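PDB 2FNA: conserved hypothetical protein from Sulfolobus solfataricus, which probably binds and hydrolyses ATP as an archaeal AAA+ ATPase, and is seen here with ADP and magnesium. Local coordinates for residues M180-D185 with T333-I338; L143-E148 with S176-G181. One frame throughout, in Å; residues are numbered along the deposited sequence.

Overall arrangement
Contact 2 is the buried one. It joins neighbouring parallel strands of the ATPase core, 139-144 and 171-177, at and just beyond their C-terminal ends, near the bound magnesium ion and ADP. Its bonds are dense, mostly serine hydroxyls, carboxylates and one amide. Contact 1 lies at the surface, where helix 180-186 meets the end of helix 322-334 in the probable winged-helix region. It rests on one salt bridge, a weak backbone bond, two waters and light packing. The segments overlap at Met180 and Gly181, the start of helix 180-186, which touch across only contact 1. The contacts also meet: Glu179 of contact 2 binds His335 of contact 1. Polar groups thus run from nucleotide site to C-terminal region.

Contact 1: residues M180-D185 with T333-I338; sequences MGLLYD and TKHSWI
Lys334 and Asp185 form a salt bridge, with NZ 2.7 Å from OD2, on the syn side of the carboxylate. It joins helix 180-186 of the ATPase core to the end of helix 322-334 in what is probably a winged helix-turn-helix domain. The two side chains cross at about a right angle. The lysine chain is bent at chi2 (-99°) and again at chi3, and OD2 also lies beside CD and CE. The backbones meet next to this pair. Leu182 N gives a weak hydrogen bond to Lys334 O, 3.4 Å long. N-H groups of the first turn of helix 180-186 thus face carbonyls at the C-terminal end of helix 322-334, directly or through water, an arrangement in which the helix dipoles would probably attract. Two waters fill in. One accepts weakly from Gly181 N and donates to Thr333 O at 3.0 Å. The other lies between Met180 N, again a weak bond, and Ser336 OG. Ser336 has positive phi (69°) and is the C-prime residue of a Schellman motif, in which Trp337 N reaches Leu332 O. This turn brings the serine hydroxyl to the start of helix 180-186. Gly181 has no side chain, and Gly181 CA comes to 4.5 Å from Lys334 CA. His335 follows directly after the helix. Its ND1 is bonded to Glu179 OE2, and its ring meets Phe281 edge-to-face. Leu182 CD2 approaches the ring obliquely and sits 3.6 Å from His335 CE1.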
HETATM    1  N   MSE A 180      -4.135   2.866  -6.317  1.00 33.58           N
HETATM    2  CA  MSE A 180      -3.516   4.055  -6.915  1.00 33.13           C
HETATM    3  C   MSE A 180      -4.483   5.222  -7.073  1.00 30.90           C
HETATM    4  O   MSE A 180      -4.178   6.322  -6.680  1.00 34.28           O
HETATM    5  CB  MSE A 180      -2.936   3.721  -8.275  1.00 32.84           C
HETATM    6  CG  MSE A 180      -1.975   4.788  -8.823  1.00 34.74           C
HETATM    7 SE   MSE A 180      -1.448   4.260 -10.642  0.75 30.78          SE
HETATM    8  CE  MSE A 180      -2.989   3.182 -11.294  1.00 56.29           C
ATOM      9  N   GLY A 181      -5.636   4.964  -7.665  1.00 29.47           N
ATOM     10  CA  GLY A 181      -6.609   6.009  -7.918  1.00 31.71           C
ATOM     11  C   GLY A 181      -7.072   6.644  -6.623  1.00 30.34           C
ATOM     12  O   GLY A 181      -7.260   7.848  -6.578  1.00 31.92           O
ATOM     13  N   LEU A 182      -7.273   5.838  -5.576  1.00 30.02           N
ATOM     14  CA  LEU A 182      -7.761   6.351  -4.305  1.00 32.26           C
ATOM     15  C   LEU A 182      -6.715   7.234  -3.649  1.00 33.84           C
ATOM     16  O   LEU A 182      -7.062   8.237  -3.043  1.00 32.69           O
ATOM     17  CB  LEU A 182      -8.221   5.219  -3.357  1.00 32.56           C
ATOM     18  CG  LEU A 182      -8.976   5.693  -2.099  1.00 36.84           C
ATOM     19  CD1 LEU A 182     -10.332   6.290  -2.493  1.00 43.04           C
ATOM     20  CD2 LEU A 182      -9.175   4.568  -1.069  1.00 35.54           C
ATOM     21  N   LEU A 183      -5.440   6.866  -3.795  1.00 34.07           N
ATOM     22  CA  LEU A 183      -4.315   7.707  -3.304  1.00 31.59           C
ATOM     23  C   LEU A 183      -4.267   9.082  -3.971  1.00 29.99           C
ATOM     24  O   LEU A 183      -4.168  10.116  -3.298  1.00 28.88           O
ATOM     25  CB  LEU A 183      -2.987   7.008  -3.502  1.00 33.74           C
ATOM     26  CG  LEU A 183      -1.731   7.796  -3.004  1.00 35.17           C
ATOM     27  CD1 LEU A 183      -1.879   8.197  -1.530  1.00 37.71           C
ATOM     28  CD2 LEU A 183      -0.434   7.038  -3.193  1.00 34.96           C
ATOM     29  N   TYR A 184      -4.366   9.105  -5.302  1.00 30.36           N
ATOM     30  CA  TYR A 184      -4.458  10.384  -6.015  1.00 30.22           C
ATOM     31  C   TYR A 184      -5.688  11.224  -5.612  1.00 29.73           C
ATOM     32  O   TYR A 184      -5.587  12.443  -5.448  1.00 28.53           O
ATOM     33  CB  TYR A 184      -4.357  10.164  -7.536  1.00 29.93           C
ATOM     34  CG  TYR A 184      -2.924   9.928  -8.006  1.00 30.26           C
ATOM     35  CD1 TYR A 184      -2.330   8.670  -7.943  1.00 35.37           C
ATOM     36  CD2 TYR A 184      -2.163  10.974  -8.521  1.00 39.60           C
ATOM     37  CE1 TYR A 184      -1.005   8.467  -8.374  1.00 37.28           C
ATOM     38  CE2 TYR A 184      -0.862  10.776  -8.944  1.00 39.83           C
ATOM     39  CZ  TYR A 184      -0.287   9.525  -8.865  1.00 34.46           C
ATOM     40  OH  TYR A 184       0.997   9.357  -9.342  1.00 36.29           O
ATOM     41  N   ASP A 185      -6.849  10.576  -5.478  1.00 29.36           N
ATOM     42  CA  ASP A 185      -8.066  11.216  -5.016  1.00 26.22           C
ATOM     43  C   ASP A 185      -7.863  11.796  -3.618  1.00 28.77           C
ATOM     44  O   ASP A 185      -8.287  12.917  -3.336  1.00 30.79           O
ATOM     45  CB  ASP A 185      -9.215  10.217  -4.943  1.00 26.14           C
ATOM     46  CG  ASP A 185      -9.702   9.823  -6.296  1.00 33.40           C
ATOM     47  OD1 ASP A 185      -9.142  10.335  -7.272  1.00 39.50           O
ATOM     48  OD2 ASP A 185     -10.629   8.994  -6.385  1.00 35.43           O
ATOM     49  N   THR A 333     -12.011  -0.100 -10.142  1.00 35.75           N
ATOM     50  CA  THR A 333     -10.774   0.411 -10.756  1.00 35.43           C
ATOM     51  C   THR A 333      -9.974   1.297  -9.791  1.00 36.65           C
ATOM     52  O   THR A 333      -8.734   1.200  -9.729  1.00 35.42           O
ATOM     53  CB  THR A 333     -11.072   1.188 -12.037  1.00 37.11           C
ATOM     54  OG1 THR A 333     -11.793   0.351 -12.941  1.00 39.51           O
ATOM     55  CG2 THR A 333      -9.816   1.622 -12.712  1.00 38.07           C
ATOM     56  N   LYS A 334     -10.670   2.160  -9.047  1.00 36.02           N
ATOM     57  CA  LYS A 334      -9.999   3.071  -8.097  1.00 36.54           C
ATOM     58  C   LYS A 334      -9.315   2.304  -6.980  1.00 33.19           C
ATOM     59  O   LYS A 334      -8.316   2.754  -6.451  1.00 33.67           O
ATOM     60  CB  LYS A 334     -10.996   4.035  -7.444  1.00 37.40           C
ATOM     61  CG  LYS A 334     -11.638   5.027  -8.387  1.00 52.74           C
ATOM     62  CD  LYS A 334     -10.964   6.390  -8.343  1.00 59.82           C
ATOM     63  CE  LYS A 334     -11.986   7.485  -8.581  1.00 53.65           C
ATOM     64  NZ  LYS A 334     -11.289   8.737  -8.956  1.00 60.19           N
ATOM     65  N   HIS A 335      -9.913   1.180  -6.586  1.00 33.66           N
ATOM     66  CA  HIS A 335      -9.428   0.364  -5.500  1.00 33.01           C
ATOM     67  C   HIS A 335      -8.524  -0.790  -6.032  1.00 33.88           C
ATOM     68  O   HIS A 335      -8.009  -1.598  -5.257  1.00 36.69           O
ATOM     69  CB  HIS A 335     -10.592  -0.135  -4.624  1.00 33.62           C
ATOM     70  CG  HIS A 335     -11.261   0.952  -3.833  1.00 38.99           C
ATOM     71  ND1 HIS A 335     -10.979   1.186  -2.499  1.00 38.10           N
ATOM     72  CD2 HIS A 335     -12.179   1.883  -4.192  1.00 38.24           C
ATOM     73  CE1 HIS A 335     -11.703   2.205  -2.073  1.00 37.90           C
ATOM     74  NE2 HIS A 335     -12.431   2.648  -3.079  1.00 42.91           N
ATOM     75  N   SER A 336      -8.252  -0.771  -7.337  1.00 32.87           N
ATOM     76  CA  SER A 336      -7.242  -1.634  -7.981  1.00 32.63           C
ATOM     77  C   SER A 336      -7.637  -3.123  -8.012  1.00 34.24           C
ATOM     78  O   SER A 336      -6.775  -4.014  -8.053  1.00 36.95           O
ATOM     79  CB  SER A 336      -5.880  -1.411  -7.346  1.00 35.60           C
ATOM     80  OG  SER A 336      -5.374  -0.145  -7.728  1.00 34.07           O
ATOM     81  N   TRP A 337      -8.942  -3.389  -8.095  1.00 34.16           N
ATOM     82  CA  TRP A 337      -9.429  -4.772  -8.220  1.00 35.29           C
ATOM     83  C   TRP A 337      -9.365  -5.209  -9.658  1.00 35.06           C
ATOM     84  O   TRP A 337      -9.001  -6.369  -9.956  1.00 31.96           O
ATOM     85  CB  TRP A 337     -10.847  -4.919  -7.657  1.00 34.61           C
ATOM     86  CG  TRP A 337     -10.786  -4.913  -6.221  1.00 40.23           C
ATOM     87  CD1 TRP A 337     -10.967  -3.849  -5.390  1.00 39.36           C
ATOM     88  CD2 TRP A 337     -10.418  -6.013  -5.398  1.00 40.40           C
ATOM     89  NE1 TRP A 337     -10.780  -4.234  -4.093  1.00 40.35           N
ATOM     90  CE2 TRP A 337     -10.424  -5.557  -4.069  1.00 40.79           C
ATOM     91  CE3 TRP A 337     -10.100  -7.349  -5.655  1.00 40.84           C
ATOM     92  CZ2 TRP A 337     -10.121  -6.391  -3.000  1.00 40.94           C
ATOM     93  CZ3 TRP A 337      -9.796  -8.168  -4.604  1.00 38.56           C
ATOM     94  CH2 TRP A 337      -9.804  -7.699  -3.292  1.00 41.72           C
ATOM     95  N   ILE A 338      -9.700  -4.263 -10.537  1.00 36.14           N
ATOM     96  CA  ILE A 338      -9.624  -4.455 -11.976  1.00 35.14           C
ATOM     97  C   ILE A 338      -8.832  -3.347 -12.670  1.00 37.98           C
ATOM     98  O   ILE A 338      -8.506  -2.325 -12.071  1.00 39.17           O
ATOM     99  CB  ILE A 338     -11.040  -4.582 -12.585  1.00 33.27           C
ATOM    100  CG1 ILE A 338     -11.850  -3.277 -12.481  1.00 33.51           C
ATOM    101  CG2 ILE A 338     -11.797  -5.722 -11.888  1.00 38.34           C
ATOM    102  CD1 ILE A 338     -13.274  -3.368 -13.063  1.00 33.73           C
TER
HETATM  103  O   HOH W   1      -2.341   0.231  -7.364  1.00 28.77           O
HETATM  104  O   HOH W   2      -6.494   3.148  -9.969  1.00 47.55           O

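Contact 2: residues L143-E148 with S176-G181; sequences LDEAQE and SGSEMG
Ser176 OG donates to Asp144 OD1 over 2.5 Å, joining parallel neighbours of the P-loop NTPase sheet within the beta-alpha-beta unit 139-144, 158-167, 171-177. Asp144 ends a hydrophobic strand and Glu145 follows it, consistent with a Walker B motif. The hydroxyl meets OD1 on its anti side, 21° out of the carboxylate plane. Ser176 OG also accepts from Glu145 N at 2.9 Å. With chi1 at 72°, Ser176 OG sits between its own backbone N and carbonyl carbon, within reach of Asp144 OD1 and Glu145 N. Asp144 OD2 is bonded to Tyr60 and to Ser44 of the probable P-loop, close to the magnesium ion.

The Glu145 carboxylate is gripped by three donors. Ser178 N reaches Glu145 OE1 at 3.0 Å. Ser178 OG reaches Glu145 OE2 at 2.6 Å. Both come from the syn side, tilted out of the carboxylate plane; backbone and hydroxyl of one serine thus hold the two oxygens. The third donor is Gln147 NE2, 2.6 Å from Glu145 OE1 and nearly in line with its C-O axis. Ser178 OG is further bonded to Lys43 of the probable P-loop.

Gln147 helps to hold the Glu145 carboxylate in place. Gln147 NE2 gives a second bond, to Glu179 OE1 at 2.8 Å, and both acceptors lie almost in the amide plane. The amide and the Glu179 carboxylate are turned 70° apart. A water donates to Glu179 OE1 and weakly to Glu148 OE2, between two carboxylates of like charge; the other Glu148 oxygen pairs with Lys151. Backbone bonds fix the frame: Ser176 N to Leu143 O, and Ala146 N to Ser176 O. The other end of the amide, Gln147 OE1, rests 3.4 Å from Gly177 CA.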
ATOM      1  N   LEU A 143       3.804   7.476   5.488  1.00 33.00           N
ATOM      2  CA  LEU A 143       2.393   7.177   5.528  1.00 34.71           C
ATOM      3  C   LEU A 143       2.206   5.983   4.640  1.00 34.06           C
ATOM      4  O   LEU A 143       2.013   6.120   3.441  1.00 29.34           O
ATOM      5  CB  LEU A 143       1.589   8.368   5.013  1.00 35.23           C
ATOM      6  CG  LEU A 143       1.823   9.710   5.720  1.00 33.90           C
ATOM      7  CD1 LEU A 143       0.979  10.777   5.108  1.00 42.84           C
ATOM      8  CD2 LEU A 143       1.537   9.615   7.186  1.00 40.02           C
ATOM      9  N   ASP A 144       2.308   4.803   5.237  1.00 33.81           N
ATOM     10  CA  ASP A 144       2.265   3.573   4.486  1.00 36.14           C
ATOM     11  C   ASP A 144       0.800   3.151   4.355  1.00 36.30           C
ATOM     12  O   ASP A 144       0.145   2.793   5.330  1.00 36.61           O
ATOM     13  CB  ASP A 144       3.128   2.522   5.175  1.00 37.73           C
ATOM     14  CG  ASP A 144       3.422   1.289   4.303  1.00 36.25           C
ATOM     15  OD1 ASP A 144       2.993   1.220   3.133  1.00 36.01           O
ATOM     16  OD2 ASP A 144       4.098   0.357   4.831  1.00 31.57           O
ATOM     17  N   GLU A 145       0.332   3.196   3.118  1.00 35.81           N
ATOM     18  CA  GLU A 145      -1.088   3.093   2.733  1.00 35.26           C
ATOM     19  C   GLU A 145      -1.868   4.376   3.080  1.00 34.17           C
ATOM     20  O   GLU A 145      -2.900   4.339   3.737  1.00 34.81           O
ATOM     21  CB  GLU A 145      -1.757   1.826   3.286  1.00 32.87           C
ATOM     22  CG  GLU A 145      -1.121   0.500   2.774  1.00 33.89           C
ATOM     23  CD  GLU A 145      -1.316   0.233   1.301  1.00 31.88           C
ATOM     24  OE1 GLU A 145      -2.268   0.763   0.673  1.00 37.70           O
ATOM     25  OE2 GLU A 145      -0.497  -0.522   0.732  1.00 39.78           O
ATOM     26  N   ALA A 146      -1.350   5.501   2.602  1.00 33.86           N
ATOM     27  CA  ALA A 146      -1.859   6.819   2.931  1.00 31.85           C
ATOM     28  C   ALA A 146      -3.300   7.048   2.510  1.00 31.68           C
ATOM     29  O   ALA A 146      -3.990   7.825   3.160  1.00 33.07           O
ATOM     30  CB  ALA A 146      -0.954   7.902   2.307  1.00 31.48           C
ATOM     31  N   GLN A 147      -3.745   6.388   1.425  1.00 32.88           N
ATOM     32  CA  GLN A 147      -5.130   6.475   0.973  1.00 32.78           C
ATOM     33  C   GLN A 147      -6.165   6.055   2.067  1.00 34.40           C
ATOM     34  O   GLN A 147      -7.310   6.410   1.981  1.00 35.12           O
ATOM     35  CB  GLN A 147      -5.367   5.703  -0.347  1.00 31.58           C
ATOM     36  CG  GLN A 147      -5.602   4.172  -0.259  1.00 30.84           C
ATOM     37  CD  GLN A 147      -4.346   3.370   0.041  1.00 33.05           C
ATOM     38  OE1 GLN A 147      -3.268   3.920   0.249  1.00 36.33           O
ATOM     39  NE2 GLN A 147      -4.481   2.076   0.049  1.00 33.42           N
ATOM     40  N   GLU A 148      -5.736   5.293   3.077  1.00 35.64           N
ATOM     41  CA  GLU A 148      -6.559   4.982   4.237  1.00 33.58           C
ATOM     42  C   GLU A 148      -7.063   6.245   4.975  1.00 34.38           C
ATOM     43  O   GLU A 148      -8.082   6.216   5.640  1.00 30.98           O
ATOM     44  CB  GLU A 148      -5.754   4.110   5.218  1.00 35.43           C
ATOM     45  CG  GLU A 148      -5.524   2.672   4.737  1.00 38.15           C
ATOM     46  CD  GLU A 148      -6.800   1.823   4.681  1.00 43.69           C
ATOM     47  OE1 GLU A 148      -7.706   2.000   5.530  1.00 45.73           O
ATOM     48  OE2 GLU A 148      -6.891   0.973   3.770  1.00 41.30           O
ATOM     49  N   SER A 176       2.763   5.684   0.427  1.00 31.86           N
ATOM     50  CA  SER A 176       2.551   4.537  -0.428  1.00 33.80           C
ATOM     51  C   SER A 176       1.069   4.268  -0.592  1.00 31.57           C
ATOM     52  O   SER A 176       0.266   4.662   0.253  1.00 30.24           O
ATOM     53  CB  SER A 176       3.221   3.296   0.163  1.00 33.26           C
ATOM     54  OG  SER A 176       2.510   2.848   1.297  1.00 32.28           O
ATOM     55  N   GLY A 177       0.696   3.626  -1.689  1.00 30.40           N
ATOM     56  CA  GLY A 177      -0.676   3.168  -1.814  1.00 28.85           C
ATOM     57  C   GLY A 177      -0.869   2.019  -2.745  1.00 30.75           C
ATOM     58  O   GLY A 177      -0.434   2.059  -3.903  1.00 30.48           O
ATOM     59  N   SER A 178      -1.577   1.005  -2.268  1.00 29.24           N
ATOM     60  CA  SER A 178      -1.904  -0.151  -3.080  1.00 32.14           C
ATOM     61  C   SER A 178      -3.078   0.109  -4.003  1.00 33.93           C
ATOM     62  O   SER A 178      -3.322  -0.682  -4.891  1.00 34.65           O
ATOM     63  CB  SER A 178      -2.223  -1.364  -2.196  1.00 36.05           C
ATOM     64  OG  SER A 178      -1.040  -1.791  -1.520  1.00 36.33           O
ATOM     65  N   GLU A 179      -3.822   1.196  -3.752  1.00 35.15           N
ATOM     66  CA  GLU A 179      -5.032   1.553  -4.481  1.00 35.15           C
ATOM     67  C   GLU A 179      -4.696   2.907  -5.121  1.00 34.87           C
ATOM     68  O   GLU A 179      -4.924   3.965  -4.533  1.00 34.59           O
ATOM     69  CB  GLU A 179      -6.226   1.689  -3.515  1.00 34.77           C
ATOM     70  CG  GLU A 179      -6.642   0.387  -2.801  1.00 42.28           C
ATOM     71  CD  GLU A 179      -7.507   0.623  -1.542  1.00 42.13           C
ATOM     72  OE1 GLU A 179      -7.139   1.471  -0.675  1.00 46.45           O
ATOM     73  OE2 GLU A 179      -8.541  -0.075  -1.386  1.00 45.30           O
HETATM   74  N   MSE A 180      -4.135   2.866  -6.317  1.00 33.58           N
HETATM   75  CA  MSE A 180      -3.516   4.055  -6.915  1.00 33.13           C
HETATM   76  C   MSE A 180      -4.483   5.222  -7.073  1.00 30.90           C
HETATM   77  O   MSE A 180      -4.178   6.322  -6.680  1.00 34.28           O
HETATM   78  CB  MSE A 180      -2.936   3.721  -8.275  1.00 32.84           C
HETATM   79  CG  MSE A 180      -1.975   4.788  -8.823  1.00 34.74           C
HETATM   80 SE   MSE A 180      -1.448   4.260 -10.642  0.75 30.78          SE
HETATM   81  CE  MSE A 180      -2.989   3.182 -11.294  1.00 56.29           C
ATOM     82  N   GLY A 181      -5.636   4.964  -7.665  1.00 29.47           N
ATOM     83  CA  GLY A 181      -6.609   6.009  -7.918  1.00 31.71           C
ATOM     84  C   GLY A 181      -7.072   6.644  -6.623  1.00 30.34           C
ATOM     85  O   GLY A 181      -7.260   7.848  -6.578  1.00 31.92           O
TER
HETATM   86  O   HOH W   3      -8.761   2.271   1.363  1.00 41.35           O